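Local coordinates for protein probable adenylyl-sulfate kinase (Aeropyrum pernix, PDB 2YVU) that probably catalyses the ATP-dependent phosphorylation of adenosine 5'-phosphosulfate, giving the activated sulfate 3'-phosphoadenylyl sulfate and ADP, at residues Lys72-Ile77 with Val88-Val93; Ile77-Ala82 with Glu110-Leu115. All coordinates share one frame; numbering follows the deposited sequence.

Interaction 1: residues Lys72-Ile77 with Val88-Val93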
loop_
_atom_site.group_PDB
_atom_site.type_symbol
_atom_site.label_atom_id
_atom_site.label_comp_id
_atom_site.label_asym_id
_atom_site.label_seq_id
_atom_site.Cartn_x
_atom_site.Cartn_y
_atom_site.Cartn_z
ATOM N N LYS A 72 -3.379 2.751 9.912
ATOM C CA LYS A 72 -3.217 4.012 9.205
ATOM C C LYS A 72 -2.546 3.694 7.861
ATOM O O LYS A 72 -2.848 4.281 6.831
ATOM C CB LYS A 72 -2.329 4.957 10.015
ATOM C CG LYS A 72 -1.918 6.205 9.243
ATOM C CD LYS A 72 -1.079 7.133 10.106
ATOM C CE LYS A 72 -0.832 8.466 9.397
ATOM N NZ LYS A 72 0.005 9.394 10.229
ATOM N N ARG A 73 -1.619 2.753 7.893
ATOM C CA ARG A 73 -0.915 2.352 6.699
ATOM C C ARG A 73 -1.880 1.733 5.702
ATOM O O ARG A 73 -1.827 2.031 4.512
ATOM C CB ARG A 73 0.170 1.356 7.069
ATOM C CG ARG A 73 0.909 0.835 5.897
ATOM C CD ARG A 73 2.259 0.403 6.362
ATOM N NE ARG A 73 2.138 -0.727 7.234
ATOM C CZ ARG A 73 2.806 -0.874 8.368
ATOM N NH1 ARG A 73 3.664 0.052 8.790
ATOM N NH2 ARG A 73 2.605 -1.963 9.073
ATOM N N ILE A 74 -2.761 0.868 6.192
ATOM C CA ILE A 74 -3.744 0.236 5.323
ATOM C C ILE A 74 -4.657 1.290 4.715
ATOM O O ILE A 74 -4.998 1.216 3.544
ATOM C CB ILE A 74 -4.614 -0.781 6.093
ATOM C CG1 ILE A 74 -3.755 -1.986 6.508
ATOM C CG2 ILE A 74 -5.782 -1.234 5.217
ATOM C CD1 ILE A 74 -2.993 -2.627 5.343
ATOM N N ALA A 75 -5.050 2.271 5.530
ATOM C CA ALA A 75 -5.923 3.350 5.080
ATOM C C ALA A 75 -5.285 4.117 3.904
ATOM O O ALA A 75 -5.945 4.539 2.966
ATOM C CB ALA A 75 -6.177 4.304 6.241
ATOM N N TRP A 76 -3.985 4.299 3.955
ATOM C CA TRP A 76 -3.352 5.019 2.868
ATOM C C TRP A 76 -3.270 4.219 1.589
ATOM O O TRP A 76 -3.496 4.764 0.505
ATOM C CB TRP A 76 -1.983 5.487 3.299
ATOM C CG TRP A 76 -2.093 6.839 3.921
ATOM C CD1 TRP A 76 -2.141 7.142 5.251
ATOM C CD2 TRP A 76 -2.222 8.077 3.218
ATOM N NE1 TRP A 76 -2.287 8.495 5.418
ATOM C CE2 TRP A 76 -2.337 9.094 4.185
ATOM C CE3 TRP A 76 -2.250 8.420 1.858
ATOM C CZ2 TRP A 76 -2.477 10.444 3.838
ATOM C CZ3 TRP A 76 -2.387 9.766 1.510
ATOM C CH2 TRP A 76 -2.497 10.760 2.500
ATOM N N ILE A 77 -2.964 2.926 1.723
ATOM C CA ILE A 77 -2.864 2.029 0.579
ATOM C C ILE A 77 -4.250 1.956 -0.057
ATOM O O ILE A 77 -4.391 1.987 -1.274
ATOM C CB ILE A 77 -2.431 0.621 1.019
ATOM C CG1 ILE A 77 -1.018 0.681 1.619
ATOM C CG2 ILE A 77 -2.540 -0.352 -0.143
ATOM C CD1 ILE A 77 -0.513 -0.651 2.252
ATOM N N VAL A 88 -11.780 -1.172 -3.136
ATOM C CA VAL A 88 -10.933 -1.809 -2.135
ATOM C C VAL A 88 -11.743 -2.420 -1.027
ATOM O O VAL A 88 -12.413 -1.706 -0.285
ATOM C CB VAL A 88 -9.982 -0.805 -1.513
ATOM C CG1 VAL A 88 -8.891 -1.548 -0.666
ATOM C CG2 VAL A 88 -9.366 0.042 -2.618
ATOM N N ILE A 89 -11.704 -3.740 -0.930
ATOM C CA ILE A 89 -12.454 -4.424 0.121
ATOM C C ILE A 89 -11.476 -4.797 1.233
ATOM O O ILE A 89 -10.510 -5.546 1.018
ATOM C CB ILE A 89 -13.170 -5.665 -0.449
ATOM C CG1 ILE A 89 -14.116 -5.223 -1.583
ATOM C CG2 ILE A 89 -13.982 -6.365 0.644
ATOM C CD1 ILE A 89 -14.522 -6.368 -2.523
ATOM N N CYS A 90 -11.713 -4.251 2.422
ATOM C CA CYS A 90 -10.818 -4.495 3.549
ATOM C C CYS A 90 -11.402 -5.351 4.666
ATOM O O CYS A 90 -12.540 -5.151 5.083
ATOM C CB CYS A 90 -10.364 -3.164 4.155
ATOM S SG CYS A 90 -9.454 -2.103 3.075
ATOM N N SER A 91 -10.597 -6.284 5.162
ATOM C CA SER A 91 -11.008 -7.160 6.250
ATOM C C SER A 91 -9.883 -7.211 7.262
ATOM O O SER A 91 -8.899 -7.947 7.092
ATOM C CB SER A 91 -11.275 -8.579 5.758
ATOM O OG SER A 91 -11.612 -9.373 6.879
ATOM N N PHE A 92 -10.015 -6.428 8.321
ATOM C CA PHE A 92 -8.963 -6.385 9.314
ATOM C C PHE A 92 -9.443 -6.484 10.743
ATOM O O PHE A 92 -10.632 -6.373 11.020
ATOM C CB PHE A 92 -8.161 -5.091 9.166
ATOM C CG PHE A 92 -7.294 -5.063 7.958
ATOM C CD1 PHE A 92 -7.762 -4.528 6.767
ATOM C CD2 PHE A 92 -6.019 -5.626 7.998
ATOM C CE1 PHE A 92 -6.972 -4.547 5.617
ATOM C CE2 PHE A 92 -5.217 -5.653 6.852
ATOM C CZ PHE A 92 -5.694 -5.110 5.658
ATOM N N VAL A 93 -8.488 -6.704 11.643
ATOM C CA VAL A 93 -8.779 -6.759 13.064
ATOM C C VAL A 93 -8.625 -5.298 13.510
ATOM O O VAL A 93 -7.509 -4.767 13.600
ATOM C CB VAL A 93 -7.781 -7.680 13.808
ATOM C CG1 VAL A 93 -6.365 -7.265 13.504
ATOM C CG2 VAL A 93 -8.034 -7.635 15.306
#
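Cys90, hydrogen-bonded through its backbone to Val16 of the neighbouring strand 14-19, turns its side chain toward helix 64-82, where SG lies 4.3 Å from CG2 of Ile74. More of the contact belongs to Phe92, whose ring lies with one face against the same isoleucine. Ile74 CG1 stands over that face, 4.2 Å from the ring centroid and 26° off the normal, a CH-pi contact. The CG2 methyl and the CG1-CD1 branch spread to different parts of the ring: Ile74 CG2 comes down on Phe92 CE1 at 3.5 Å, and Ile74 CD1 sits 3.7 Å from Phe92 CZ. The second torsion of Ile74 (chi2 -53°) folds CD1 back to reach the ring too. Cys90 CB lies in plane at the ring's edge, and His70 brings its own ring to Phe92 at a steep inclination. Trp17 of strand 14-19 also touches both Ile74 and Cys90. Ser91 OG, hydrogen-bonded to Thr27 OG1, links the strand to the Walker A motif, at the start of helix 26-39, and the side chain of Phe92 is about 5 Å from that of Ser94, the probable phosphoserine intermediate. Here a helix packs on a parallel sheet beside the probable nucleotide site, as in P-loop kinases.

Interaction 2: residues Ile77-Ala82 with Glu110-Leu115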
loop_
_atom_site.group_PDB
_atom_site.type_symbol
_atom_site.label_atom_id
_atom_site.label_comp_id
_atom_site.label_asym_id
_atom_site.label_seq_id
_atom_site.Cartn_x
_atom_site.Cartn_y
_atom_site.Cartn_z
ATOM N N ILE A 77 -2.964 2.926 1.723
ATOM C CA ILE A 77 -2.864 2.029 0.579
ATOM C C ILE A 77 -4.250 1.956 -0.057
ATOM O O ILE A 77 -4.391 1.987 -1.274
ATOM C CB ILE A 77 -2.431 0.621 1.019
ATOM C CG1 ILE A 77 -1.018 0.681 1.619
ATOM C CG2 ILE A 77 -2.540 -0.352 -0.143
ATOM C CD1 ILE A 77 -0.513 -0.651 2.252
ATOM N N ALA A 78 -5.271 1.868 0.780
ATOM C CA ALA A 78 -6.649 1.817 0.289
ATOM C C ALA A 78 -7.017 3.123 -0.423
ATOM O O ALA A 78 -7.673 3.117 -1.441
ATOM C CB ALA A 78 -7.611 1.586 1.455
ATOM N N ARG A 79 -6.589 4.246 0.133
ATOM C CA ARG A 79 -6.894 5.540 -0.456
ATOM C C ARG A 79 -6.221 5.684 -1.836
ATOM O O ARG A 79 -6.843 6.131 -2.810
ATOM C CB ARG A 79 -6.449 6.636 0.521
ATOM C CG ARG A 79 -6.368 8.044 -0.048
ATOM C CD ARG A 79 -6.110 9.052 1.082
ATOM N NE ARG A 79 -5.809 10.404 0.608
ATOM C CZ ARG A 79 -5.683 11.468 1.404
ATOM N NH1 ARG A 79 -5.837 11.354 2.718
ATOM N NH2 ARG A 79 -5.385 12.651 0.890
ATOM N N LEU A 80 -4.952 5.286 -1.922
ATOM C CA LEU A 80 -4.234 5.359 -3.181
ATOM C C LEU A 80 -4.895 4.478 -4.238
ATOM O O LEU A 80 -5.059 4.887 -5.377
ATOM C CB LEU A 80 -2.788 4.910 -2.996
ATOM C CG LEU A 80 -1.692 5.972 -2.891
ATOM C CD1 LEU A 80 -2.151 7.149 -2.088
ATOM C CD2 LEU A 80 -0.456 5.318 -2.258
ATOM N N LEU A 81 -5.259 3.263 -3.874
ATOM C CA LEU A 81 -5.879 2.385 -4.863
ATOM C C LEU A 81 -7.232 2.952 -5.297
ATOM O O LEU A 81 -7.550 3.026 -6.493
ATOM C CB LEU A 81 -6.063 0.975 -4.282
ATOM C CG LEU A 81 -4.803 0.091 -4.142
ATOM C CD1 LEU A 81 -5.081 -1.092 -3.205
ATOM C CD2 LEU A 81 -4.373 -0.421 -5.511
ATOM N N ALA A 82 -8.019 3.377 -4.319
ATOM C CA ALA A 82 -9.351 3.881 -4.610
ATOM C C ALA A 82 -9.361 5.149 -5.454
ATOM O O ALA A 82 -10.232 5.310 -6.310
ATOM C CB ALA A 82 -10.128 4.089 -3.302
ATOM N N GLU A 110 -9.721 12.122 0.888
ATOM C CA GLU A 110 -9.523 12.052 -0.555
ATOM C C GLU A 110 -10.863 12.196 -1.271
ATOM O O GLU A 110 -10.908 12.251 -2.498
ATOM C CB GLU A 110 -8.917 10.693 -0.921
ATOM C CG GLU A 110 -8.555 10.507 -2.387
ATOM C CD GLU A 110 -7.297 11.267 -2.768
ATOM O OE1 GLU A 110 -7.261 11.836 -3.880
ATOM O OE2 GLU A 110 -6.337 11.282 -1.959
ATOM N N GLY A 111 -11.956 12.223 -0.514
ATOM C CA GLY A 111 -13.272 12.314 -1.136
ATOM C C GLY A 111 -13.792 10.938 -1.542
ATOM O O GLY A 111 -14.750 10.806 -2.302
ATOM N N ILE A 112 -13.164 9.896 -1.010
ATOM C CA ILE A 112 -13.553 8.524 -1.321
ATOM C C ILE A 112 -14.591 7.973 -0.351
ATOM O O ILE A 112 -14.436 8.085 0.862
ATOM C CB ILE A 112 -12.315 7.597 -1.291
ATOM C CG1 ILE A 112 -11.304 8.089 -2.318
ATOM C CG2 ILE A 112 -12.716 6.150 -1.579
ATOM C CD1 ILE A 112 -9.978 7.371 -2.249
ATOM N N PRO A 113 -15.673 7.379 -0.879
ATOM C CA PRO A 113 -16.727 6.805 -0.045
ATOM C C PRO A 113 -16.125 5.706 0.835
ATOM O O PRO A 113 -15.350 4.883 0.349
ATOM C CB PRO A 113 -17.701 6.234 -1.066
ATOM C CG PRO A 113 -17.541 7.171 -2.214
ATOM C CD PRO A 113 -16.052 7.340 -2.297
ATOM N N PHE A 114 -16.471 5.704 2.119
ATOM C CA PHE A 114 -15.952 4.697 3.038
ATOM C C PHE A 114 -17.138 3.989 3.674
ATOM O O PHE A 114 -17.852 4.569 4.494
ATOM C CB PHE A 114 -15.070 5.363 4.104
ATOM C CG PHE A 114 -14.433 4.390 5.075
ATOM C CD1 PHE A 114 -15.059 4.070 6.283
ATOM C CD2 PHE A 114 -13.194 3.820 4.796
ATOM C CE1 PHE A 114 -14.454 3.206 7.198
ATOM C CE2 PHE A 114 -12.573 2.949 5.704
ATOM C CZ PHE A 114 -13.200 2.641 6.908
ATOM N N LEU A 115 -17.348 2.734 3.292
ATOM C CA LEU A 115 -18.472 1.963 3.817
ATOM C C LEU A 115 -18.066 1.033 4.952
ATOM O O LEU A 115 -17.431 0.002 4.729
ATOM C CB LEU A 115 -19.118 1.133 2.698
ATOM C CG LEU A 115 -19.529 1.931 1.463
ATOM C CD1 LEU A 115 -20.024 1.010 0.355
ATOM C CD2 LEU A 115 -20.590 2.916 1.871
#
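The last turn of helix 64-82 and the loop that leads into strand 114-120 come to CA-CA distances of 7.0 Å for Arg79 and Glu110 and 7.1 Å for Ala82 and Ile112. Arg79 stretches out fully, CG anti to the backbone N (chi1 166°) and the chain extended to NE, and crosses Glu110 at about a right angle. Its NE gives OE2 of Glu110 a 2.8 Å bond (148° at the hydrogen), received on the anti lone pair and tilted from the guanidinium plane; NH2 adds only a weak bond to the same oxygen. The guanidinium and carboxylate planes stand 61° apart, and Glu110 N lies above the centre of one guanidinium face. Arg83 NH1 also bridges to OE2, while Arg79 NH2 has a second carboxylate in Glu109. Between Glu110 and Ile112, Gly111 closes helix 97-109 with a Schellman motif, the turn that sends the chain into the next strand of the parallel sheet. Ile112 then points back at the helix: CD1 rests 3.4 Å from Arg79 O and a tight 3.5 Å from Ala82 CB, with Ile112 CG2 following at 3.7 Å from that same methyl. Val15 of strand 14-19 and Val107 of helix 97-109 also touch Ile112.

How the interactions relate
Both contacts use helix 64-82, sharing Ile77, and their centres are 9 Å apart. Interaction 1 packs the helix on strand 87-91 and the residue after it, while interaction 2 joins it to the loop leading into strand 114-120. Interaction 1 lies deeper, its centre about 7 Å from that of the chain, and is wholly apolar, at the strand end near the probable catalytic site. The centre of interaction 2 is about 14 Å from that of the chain, away from the annotated sites; there a salt bridge joins the apolar packing, and Glu110 is partly exposed. Val88 connects them directly, its CG2 lying 3.7 Å from Ala78 O. In both regions the helix meets the second subunit, Ile77 packing on its Ile77.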